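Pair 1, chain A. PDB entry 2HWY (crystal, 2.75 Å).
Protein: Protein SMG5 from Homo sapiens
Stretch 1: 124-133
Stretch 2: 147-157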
# COMPACT_ATOMS: atom_id res chain seq x y z
N LEU A 124 9.91 -11.83 -0.56
CA LEU A 124 9.94 -10.70 -1.48
C LEU A 124 8.75 -9.77 -1.25
O LEU A 124 7.74 -9.88 -1.95
CB LEU A 124 9.96 -11.19 -2.93
N PRO A 125 8.86 -8.82 -0.30
CA PRO A 125 7.92 -7.71 -0.17
C PRO A 125 8.33 -6.46 -0.96
O PRO A 125 9.48 -6.32 -1.38
CB PRO A 125 7.93 -7.42 1.33
CG PRO A 125 9.28 -7.73 1.75
CD PRO A 125 9.83 -8.81 0.80
N LEU A 126 7.37 -5.55 -1.11
CA LEU A 126 7.49 -4.45 -2.04
C LEU A 126 6.50 -3.34 -1.69
O LEU A 126 5.30 -3.58 -1.53
CB LEU A 126 7.25 -5.00 -3.43
CG LEU A 126 7.18 -4.10 -4.65
CD1 LEU A 126 7.78 -2.72 -4.47
CD2 LEU A 126 7.90 -4.86 -5.74
N ASP A 127 7.02 -2.12 -1.59
CA ASP A 127 6.28 -0.98 -1.10
C ASP A 127 5.78 -0.08 -2.23
O ASP A 127 6.54 0.25 -3.14
CB ASP A 127 7.23 -0.19 -0.23
CG ASP A 127 6.53 0.56 0.85
OD1 ASP A 127 5.45 1.13 0.56
OD2 ASP A 127 7.08 0.57 1.99
N ASN A 128 4.52 0.33 -2.16
CA ASN A 128 3.90 1.27 -3.10
C ASN A 128 3.51 2.64 -2.52
O ASN A 128 2.49 2.70 -1.83
CB ASN A 128 2.59 0.66 -3.55
CG ASN A 128 2.77 -0.46 -4.51
OD1 ASN A 128 3.89 -0.91 -4.79
ND2 ASN A 128 1.64 -0.93 -5.04
N PRO A 129 4.29 3.72 -2.76
CA PRO A 129 3.85 5.09 -2.46
C PRO A 129 3.51 5.96 -3.68
O PRO A 129 3.39 5.46 -4.80
CB PRO A 129 5.08 5.64 -1.73
CG PRO A 129 6.23 5.06 -2.51
CD PRO A 129 5.69 3.78 -3.20
N SER A 130 3.40 7.27 -3.45
CA SER A 130 3.52 8.29 -4.50
C SER A 130 4.85 9.09 -4.30
O SER A 130 5.53 8.91 -3.29
CB SER A 130 2.74 9.54 -4.11
OG SER A 130 1.36 9.24 -4.03
N VAL A 131 5.06 10.26 -5.00
CA VAL A 131 6.44 10.76 -5.19
C VAL A 131 7.65 9.98 -5.76
O VAL A 131 8.66 9.77 -5.09
CB VAL A 131 7.11 11.86 -4.32
CG1 VAL A 131 8.41 12.38 -4.97
CG2 VAL A 131 6.13 13.01 -4.08
N LEU A 132 7.53 9.56 -7.02
CA LEU A 132 8.34 8.47 -7.54
C LEU A 132 9.82 8.83 -7.55
O LEU A 132 10.61 8.28 -6.78
CB LEU A 132 7.88 8.09 -8.96
N SER A 133 10.19 9.77 -8.42
CA SER A 133 11.58 9.96 -8.79
C SER A 133 11.97 11.43 -8.73
O SER A 133 11.28 12.29 -9.28
CB SER A 133 11.85 9.40 -10.19
OG SER A 133 11.31 8.10 -10.33
N SER A 147 16.36 -4.27 2.46
CA SER A 147 15.69 -5.56 2.22
C SER A 147 14.40 -5.51 1.37
O SER A 147 13.86 -6.56 1.00
CB SER A 147 15.41 -6.20 3.57
OG SER A 147 16.54 -6.05 4.41
N VAL A 148 13.91 -4.32 1.05
CA VAL A 148 12.58 -4.21 0.47
C VAL A 148 12.56 -3.18 -0.64
O VAL A 148 13.17 -2.12 -0.51
CB VAL A 148 11.55 -3.78 1.54
CG1 VAL A 148 10.14 -3.68 0.94
CG2 VAL A 148 11.58 -4.74 2.72
N ASP A 149 11.85 -3.50 -1.72
CA ASP A 149 11.71 -2.58 -2.84
C ASP A 149 10.68 -1.49 -2.53
O ASP A 149 9.65 -1.78 -1.90
CB ASP A 149 11.31 -3.33 -4.11
N ILE A 150 10.99 -0.27 -2.92
CA ILE A 150 10.01 0.80 -2.89
C ILE A 150 9.89 1.33 -4.31
O ILE A 150 10.85 1.87 -4.84
CB ILE A 150 10.39 1.94 -1.93
CG1 ILE A 150 10.60 1.38 -0.52
CG2 ILE A 150 9.30 3.04 -1.90
CD1 ILE A 150 10.54 2.41 0.59
N LYS A 151 8.72 1.16 -4.92
CA LYS A 151 8.41 1.66 -6.25
C LYS A 151 7.12 2.49 -6.25
O LYS A 151 6.20 2.15 -5.52
CB LYS A 151 8.29 0.51 -7.24
N ASN A 152 7.09 3.55 -7.03
CA ASN A 152 5.88 4.34 -7.19
C ASN A 152 4.73 3.48 -7.71
O ASN A 152 4.94 2.63 -8.58
CB ASN A 152 6.15 5.48 -8.16
CG ASN A 152 4.88 6.21 -8.56
OD1 ASN A 152 4.30 5.91 -9.61
ND2 ASN A 152 4.44 7.14 -7.72
N VAL A 153 3.53 3.67 -7.16
CA VAL A 153 2.36 2.91 -7.64
C VAL A 153 2.27 2.81 -9.18
O VAL A 153 2.24 1.70 -9.72
CB VAL A 153 0.99 3.45 -7.14
CG1 VAL A 153 0.32 2.46 -6.20
CG2 VAL A 153 1.10 4.86 -6.56
N LEU A 154 2.23 3.94 -9.87
CA LEU A 154 2.15 3.92 -11.34
C LEU A 154 3.42 3.40 -12.03
O LEU A 154 3.33 2.87 -13.13
CB LEU A 154 1.79 5.30 -11.89
CG LEU A 154 0.57 5.99 -11.27
CD1 LEU A 154 0.15 7.13 -12.15
CD2 LEU A 154 -0.59 5.02 -11.07
N ASP A 155 4.60 3.57 -11.40
CA ASP A 155 5.81 2.96 -11.92
C ASP A 155 5.74 1.44 -11.86
O ASP A 155 5.96 0.75 -12.82
CB ASP A 155 7.04 3.46 -11.16
N PHE A 156 5.34 0.95 -10.69
CA PHE A 156 5.15 -0.49 -10.51
C PHE A 156 4.06 -0.99 -11.49
O PHE A 156 4.23 -2.02 -12.15
CB PHE A 156 4.77 -0.78 -9.05
CG PHE A 156 4.58 -2.25 -8.74
CD1 PHE A 156 5.64 -3.02 -8.26
CD2 PHE A 156 3.34 -2.86 -8.91
CE1 PHE A 156 5.46 -4.37 -7.96
CE2 PHE A 156 3.16 -4.21 -8.62
CZ PHE A 156 4.23 -4.97 -8.15
N TYR A 157 2.98 -0.23 -11.60
CA TYR A 157 1.83 -0.64 -12.39
C TYR A 157 2.12 -0.71 -13.87
O TYR A 157 1.74 -1.67 -14.55
CB TYR A 157 0.64 0.30 -12.19
CG TYR A 157 -0.55 -0.21 -12.94
CD1 TYR A 157 -1.09 -1.46 -12.62
CD2 TYR A 157 -1.07 0.48 -14.02
CE1 TYR A 157 -2.16 -1.98 -13.32
CE2 TYR A 157 -2.14 -0.03 -14.73
CZ TYR A 157 -2.68 -1.27 -14.37
OH TYR A 157 -3.74 -1.80 -15.05

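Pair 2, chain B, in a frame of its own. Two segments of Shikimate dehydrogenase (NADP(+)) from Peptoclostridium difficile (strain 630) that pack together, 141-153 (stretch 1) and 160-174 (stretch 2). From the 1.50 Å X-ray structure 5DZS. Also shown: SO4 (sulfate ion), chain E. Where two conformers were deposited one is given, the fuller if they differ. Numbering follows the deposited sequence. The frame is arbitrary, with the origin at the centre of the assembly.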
# COMPACT_ATOMS: atom_id res chain seq x y z
N GLY B 141 18.40 5.99 15.21
CA GLY B 141 19.67 6.45 15.80
C GLY B 141 19.79 6.36 17.31
O GLY B 141 20.43 7.20 17.94
N ILE B 142 19.15 5.35 17.90
CA ILE B 142 19.25 5.12 19.33
C ILE B 142 20.73 4.83 19.62
O ILE B 142 21.39 4.13 18.84
CB ILE B 142 18.35 3.92 19.76
CG1 ILE B 142 18.21 3.83 21.29
CG2 ILE B 142 18.86 2.61 19.18
CD1 ILE B 142 17.30 4.87 21.88
N GLU B 143 21.25 5.38 20.70
CA GLU B 143 22.65 5.18 21.06
C GLU B 143 22.87 3.80 21.67
O GLU B 143 23.77 3.06 21.26
CB GLU B 143 23.11 6.27 22.03
CG GLU B 143 24.56 6.15 22.48
CD GLU B 143 25.55 6.30 21.33
OE1 GLU B 143 25.28 7.08 20.39
OE2 GLU B 143 26.61 5.64 21.39
N LYS B 144 22.02 3.46 22.64
CA LYS B 144 22.13 2.20 23.37
C LYS B 144 20.74 1.59 23.48
O LYS B 144 19.82 2.27 23.91
CB LYS B 144 22.66 2.51 24.78
CG LYS B 144 23.06 1.32 25.63
CD LYS B 144 24.39 0.73 25.21
CE LYS B 144 24.91 -0.24 26.26
NZ LYS B 144 26.19 -0.88 25.88
N LEU B 145 20.59 0.32 23.10
CA LEU B 145 19.30 -0.38 23.18
C LEU B 145 19.38 -1.73 23.90
O LEU B 145 20.18 -2.60 23.52
CB LEU B 145 18.72 -0.61 21.78
CG LEU B 145 17.34 -1.29 21.75
CD1 LEU B 145 16.29 -0.43 22.45
CD2 LEU B 145 16.91 -1.60 20.33
N TYR B 146 18.57 -1.88 24.94
CA TYR B 146 18.47 -3.13 25.68
C TYR B 146 17.07 -3.71 25.48
O TYR B 146 16.11 -2.96 25.32
CB TYR B 146 18.64 -2.92 27.18
CG TYR B 146 19.92 -2.23 27.65
CD1 TYR B 146 19.99 -0.84 27.73
CD2 TYR B 146 21.01 -2.97 28.10
CE1 TYR B 146 21.14 -0.20 28.19
CE2 TYR B 146 22.16 -2.34 28.57
CZ TYR B 146 22.21 -0.96 28.61
OH TYR B 146 23.35 -0.34 29.07
N VAL B 147 16.97 -5.03 25.49
CA VAL B 147 15.68 -5.72 25.44
C VAL B 147 15.70 -6.65 26.64
O VAL B 147 16.60 -7.48 26.76
CB VAL B 147 15.48 -6.52 24.14
CG1 VAL B 147 14.16 -7.26 24.18
CG2 VAL B 147 15.53 -5.58 22.94
N SER B 148 14.73 -6.49 27.54
CA SER B 148 14.67 -7.30 28.77
C SER B 148 13.70 -8.46 28.66
O SER B 148 12.57 -8.30 28.20
CB SER B 148 14.27 -6.41 29.95
OG SER B 148 14.42 -7.11 31.17
N THR B 149 14.15 -9.64 29.10
CA THR B 149 13.34 -10.86 29.06
C THR B 149 13.45 -11.56 30.41
O THR B 149 14.43 -11.35 31.14
CB THR B 149 13.81 -11.78 27.91
OG1 THR B 149 12.92 -12.90 27.79
CG2 THR B 149 15.24 -12.27 28.12
N ARG B 150 12.45 -12.37 30.75
CA ARG B 150 12.46 -13.09 32.03
C ARG B 150 13.59 -14.12 32.08
O ARG B 150 14.20 -14.33 33.13
CB ARG B 150 11.12 -13.77 32.29
CG ARG B 150 9.95 -12.81 32.43
CD ARG B 150 10.10 -11.84 33.61
NE ARG B 150 8.98 -10.90 33.65
CZ ARG B 150 8.88 -9.89 34.51
NH1 ARG B 150 7.82 -9.09 34.47
NH2 ARG B 150 9.82 -9.66 35.40
N LYS B 151 13.86 -14.77 30.95
CA LYS B 151 14.93 -15.77 30.87
C LYS B 151 15.56 -15.73 29.49
O LYS B 151 14.89 -15.94 28.48
CB LYS B 151 14.40 -17.18 31.19
CG LYS B 151 15.51 -18.22 31.30
CD LYS B 151 14.99 -19.54 31.84
CE LYS B 151 16.14 -20.52 32.05
NZ LYS B 151 15.67 -21.80 32.66
N LYS B 152 16.87 -15.46 29.47
CA LYS B 152 17.60 -15.34 28.21
C LYS B 152 17.63 -16.62 27.38
O LYS B 152 17.52 -16.56 26.16
CB LYS B 152 19.04 -14.93 28.48
CG LYS B 152 19.21 -13.61 29.21
CD LYS B 152 20.69 -13.38 29.45
CE LYS B 152 20.94 -12.12 30.25
NZ LYS B 152 22.40 -11.95 30.52
N ASP B 153 17.80 -17.76 28.06
CA ASP B 153 17.93 -19.07 27.39
C ASP B 153 18.77 -18.92 26.10
O ASP B 153 19.87 -18.38 26.17
CB ASP B 153 16.55 -19.76 27.20
CG ASP B 153 15.57 -18.95 26.36
OD1 ASP B 153 15.93 -18.51 25.25
OD2 ASP B 153 14.41 -18.80 26.79
N SER B 160 22.46 -7.29 16.43
CA SER B 160 23.50 -7.49 17.45
C SER B 160 23.77 -6.24 18.27
O SER B 160 24.37 -6.32 19.34
CB SER B 160 24.81 -7.99 16.81
OG SER B 160 25.34 -7.04 15.90
N LYS B 161 23.34 -5.08 17.77
CA LYS B 161 23.50 -3.83 18.49
C LYS B 161 22.64 -3.82 19.76
O LYS B 161 23.01 -3.18 20.75
CB LYS B 161 23.14 -2.64 17.60
CG LYS B 161 23.22 -1.29 18.29
CD LYS B 161 22.99 -0.14 17.31
CE LYS B 161 22.89 1.19 18.03
NZ LYS B 161 24.11 1.49 18.84
N ALA B 162 21.51 -4.51 19.73
CA ALA B 162 20.63 -4.59 20.90
C ALA B 162 21.21 -5.58 21.92
O ALA B 162 21.73 -6.63 21.56
CB ALA B 162 19.24 -5.02 20.48
N ILE B 163 21.13 -5.22 23.20
CA ILE B 163 21.66 -6.07 24.27
C ILE B 163 20.55 -6.80 25.03
O ILE B 163 19.66 -6.18 25.60
CB ILE B 163 22.50 -5.24 25.27
CG1 ILE B 163 23.54 -4.41 24.51
CG2 ILE B 163 23.16 -6.15 26.30
CD1 ILE B 163 24.30 -3.45 25.38
N LEU B 164 20.63 -8.13 25.03
CA LEU B 164 19.64 -8.94 25.73
C LEU B 164 20.01 -8.98 27.21
O LEU B 164 21.15 -9.32 27.56
CB LEU B 164 19.62 -10.36 25.16
CG LEU B 164 18.56 -11.29 25.76
CD1 LEU B 164 17.17 -10.85 25.33
CD2 LEU B 164 18.82 -12.74 25.36
N ILE B 165 19.05 -8.61 28.06
CA ILE B 165 19.24 -8.63 29.50
C ILE B 165 18.05 -9.27 30.18
O ILE B 165 17.02 -9.51 29.54
CB ILE B 165 19.41 -7.21 30.09
CG1 ILE B 165 18.14 -6.36 29.84
CG2 ILE B 165 20.64 -6.53 29.49
CD1 ILE B 165 18.18 -5.00 30.49
N ASP B 166 18.19 -9.58 31.47
CA ASP B 166 17.07 -10.09 32.25
C ASP B 166 16.67 -8.98 33.23
O ASP B 166 17.34 -7.96 33.32
CB ASP B 166 17.37 -11.43 32.94
CG ASP B 166 18.45 -11.34 33.99
OD1 ASP B 166 18.72 -10.25 34.53
OD2 ASP B 166 19.02 -12.40 34.31
N TYR B 167 15.57 -9.19 33.94
CA TYR B 167 15.03 -8.16 34.84
C TYR B 167 15.92 -7.87 36.06
O TYR B 167 15.77 -6.84 36.72
CB TYR B 167 13.58 -8.51 35.23
CG TYR B 167 12.58 -8.28 34.10
CD1 TYR B 167 12.54 -9.12 33.00
CD2 TYR B 167 11.69 -7.22 34.15
CE1 TYR B 167 11.63 -8.91 31.96
CE2 TYR B 167 10.78 -7.00 33.12
CZ TYR B 167 10.75 -7.85 32.03
OH TYR B 167 9.83 -7.64 31.01
N GLU B 168 16.86 -8.78 36.34
CA GLU B 168 17.81 -8.60 37.43
C GLU B 168 18.85 -7.57 37.01
O GLU B 168 19.14 -6.64 37.76
CB GLU B 168 18.47 -9.93 37.79
CG GLU B 168 17.48 -10.96 38.29
CD GLU B 168 16.75 -10.48 39.54
OE1 GLU B 168 17.40 -9.85 40.41
OE2 GLU B 168 15.53 -10.76 39.64
N GLU B 169 19.40 -7.74 35.81
CA GLU B 169 20.38 -6.81 35.27
C GLU B 169 19.77 -5.44 35.06
O GLU B 169 20.44 -4.43 35.14
CB GLU B 169 20.93 -7.28 33.93
CG GLU B 169 21.64 -8.62 33.96
CD GLU B 169 22.07 -9.04 32.57
OE1 GLU B 169 23.15 -8.60 32.11
OE2 GLU B 169 21.32 -9.82 31.95
N LEU B 170 18.48 -5.42 34.74
CA LEU B 170 17.78 -4.16 34.51
C LEU B 170 17.80 -3.24 35.72
O LEU B 170 17.70 -2.02 35.57
CB LEU B 170 16.33 -4.44 34.10
CG LEU B 170 15.44 -3.23 33.84
CD1 LEU B 170 16.02 -2.33 32.75
CD2 LEU B 170 14.05 -3.69 33.45
N LYS B 171 17.94 -3.82 36.91
CA LYS B 171 17.96 -3.05 38.15
C LYS B 171 19.08 -2.02 38.16
O LYS B 171 18.96 -0.99 38.83
CB LYS B 171 18.13 -3.98 39.36
CG LYS B 171 17.00 -4.96 39.60
CD LYS B 171 17.27 -5.77 40.87
CE LYS B 171 16.17 -6.79 41.12
NZ LYS B 171 16.44 -7.65 42.30
N HIS B 172 20.16 -2.29 37.43
CA HIS B 172 21.32 -1.39 37.39
C HIS B 172 21.45 -0.56 36.11
O HIS B 172 22.49 0.05 35.87
CB HIS B 172 22.61 -2.20 37.59
CG HIS B 172 22.52 -3.21 38.69
ND1 HIS B 172 22.56 -2.86 40.03
CD2 HIS B 172 22.38 -4.55 38.65
CE1 HIS B 172 22.45 -3.95 40.76
NE2 HIS B 172 22.34 -4.99 39.95
N ILE B 173 20.41 -0.54 35.28
CA ILE B 173 20.46 0.25 34.04
C ILE B 173 19.71 1.56 34.21
O ILE B 173 18.57 1.60 34.70
CB ILE B 173 19.88 -0.51 32.82
CG1 ILE B 173 20.90 -1.49 32.25
CG2 ILE B 173 19.59 0.45 31.67
CD1 ILE B 173 21.37 -2.55 33.21
N LYS B 174 20.36 2.64 33.77
CA LYS B 174 19.77 3.97 33.80
C LYS B 174 19.69 4.43 32.34
O LYS B 174 20.65 4.30 31.58
CB LYS B 174 20.62 4.92 34.64
CG LYS B 174 20.97 4.37 36.02
CD LYS B 174 21.88 5.28 36.84
CE LYS B 174 21.13 6.43 37.51
NZ LYS B 174 20.54 7.42 36.58
S SO4 E . 9.54 -11.61 28.19
O1 SO4 E . 9.93 -10.32 28.82
O2 SO4 E . 9.52 -12.66 29.23
O3 SO4 E . 8.20 -11.47 27.57
O4 SO4 E . 10.51 -11.98 27.14
O HOH W 1 14.28 -12.07 34.74

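Both pairs set two parallel strands side by side and then turn the second strand into a helical or helix-like segment; 14 central residues superpose with an RMSD of 0.7 Å. The matched bridges are Leu126(A) with Asp149(A) against Tyr146(B) with Ile163(B), and Asp127(A) with Ile150(A) against Val147(B) with Leu164(B). The hydrogen bonds follow the same ladder. In pair 1, Asp127(A) N donates to Asp149(A) O at 2.7 Å and accepts through its carbonyl, with Lys151(A) N 3.0 Å from Asp127(A) O. In pair 2, Val147(B) does the same: its N lies 2.9 Å from Ile163(B) O, and its O lies 3.0 Å from Ile165(B) N. One residue thus staples two alternate residues of its neighbour, and since only backbone atoms take part, aspartate and valine serve equally.

Pair 2 has further rungs at both ends: Ile163(B) N to Leu145(B) O at 2.8 Å, where Asp149(A) N lies 3.7 Å from Pro125(A) O, and Thr149(B) N to Ile165(B) O at 2.9 Å. The position matching Thr149(B) is Pro129(A), whose ring nitrogen has no hydrogen to give. Pro129(A) O accepts from Val153(A) N at 3.0 Å, where the second stretch enters its helix.

The face carrying Leu126(A) or Tyr146(B) shows two ways of filling space beside the strands. Leu126(A) reaches the edge of the Phe156(A) ring, CD2 to CE1 at 3.3 Å, so the helix supplies the aromatic group. In pair 2 the strand supplies it: Tyr146(B) CD2 packs 3.9 Å from Ile163(B) CB and 3.8 Å from Ile165(B) CG2, while Ile173(B) CG1 sits over one ring face, 4.1 Å from the centroid. Glu169(B), which matches Phe156(A), instead forms a salt bridge with Lys152(B), although the placement of its OE2 is less certain.

Just before the helical or helix-like segment, Asn152(A) and Asp166(B) coincide. Asn152(A) caps the helix, its OD1 accepting from Asp155(A) N at 3.0 Å; at the matching position Asp166(B) OD1 accepts from Glu169(B) N at 2.9 Å. Each side-chain oxygen satisfies a backbone NH of the turn. The next position differs in reach. Val153(A) is compact, its CG2 2.9 Å from Pro129(A) O. Tyr167(B) extends a ring between Ser148(B) OG, 3.3 Å from its CD1 over one face, and the guanidinium of Arg150(B), which lies flat over the opposite face with centres 3.6 Å apart. The rule is a shared backbone ladder and turn, with bulk distributed differently around them.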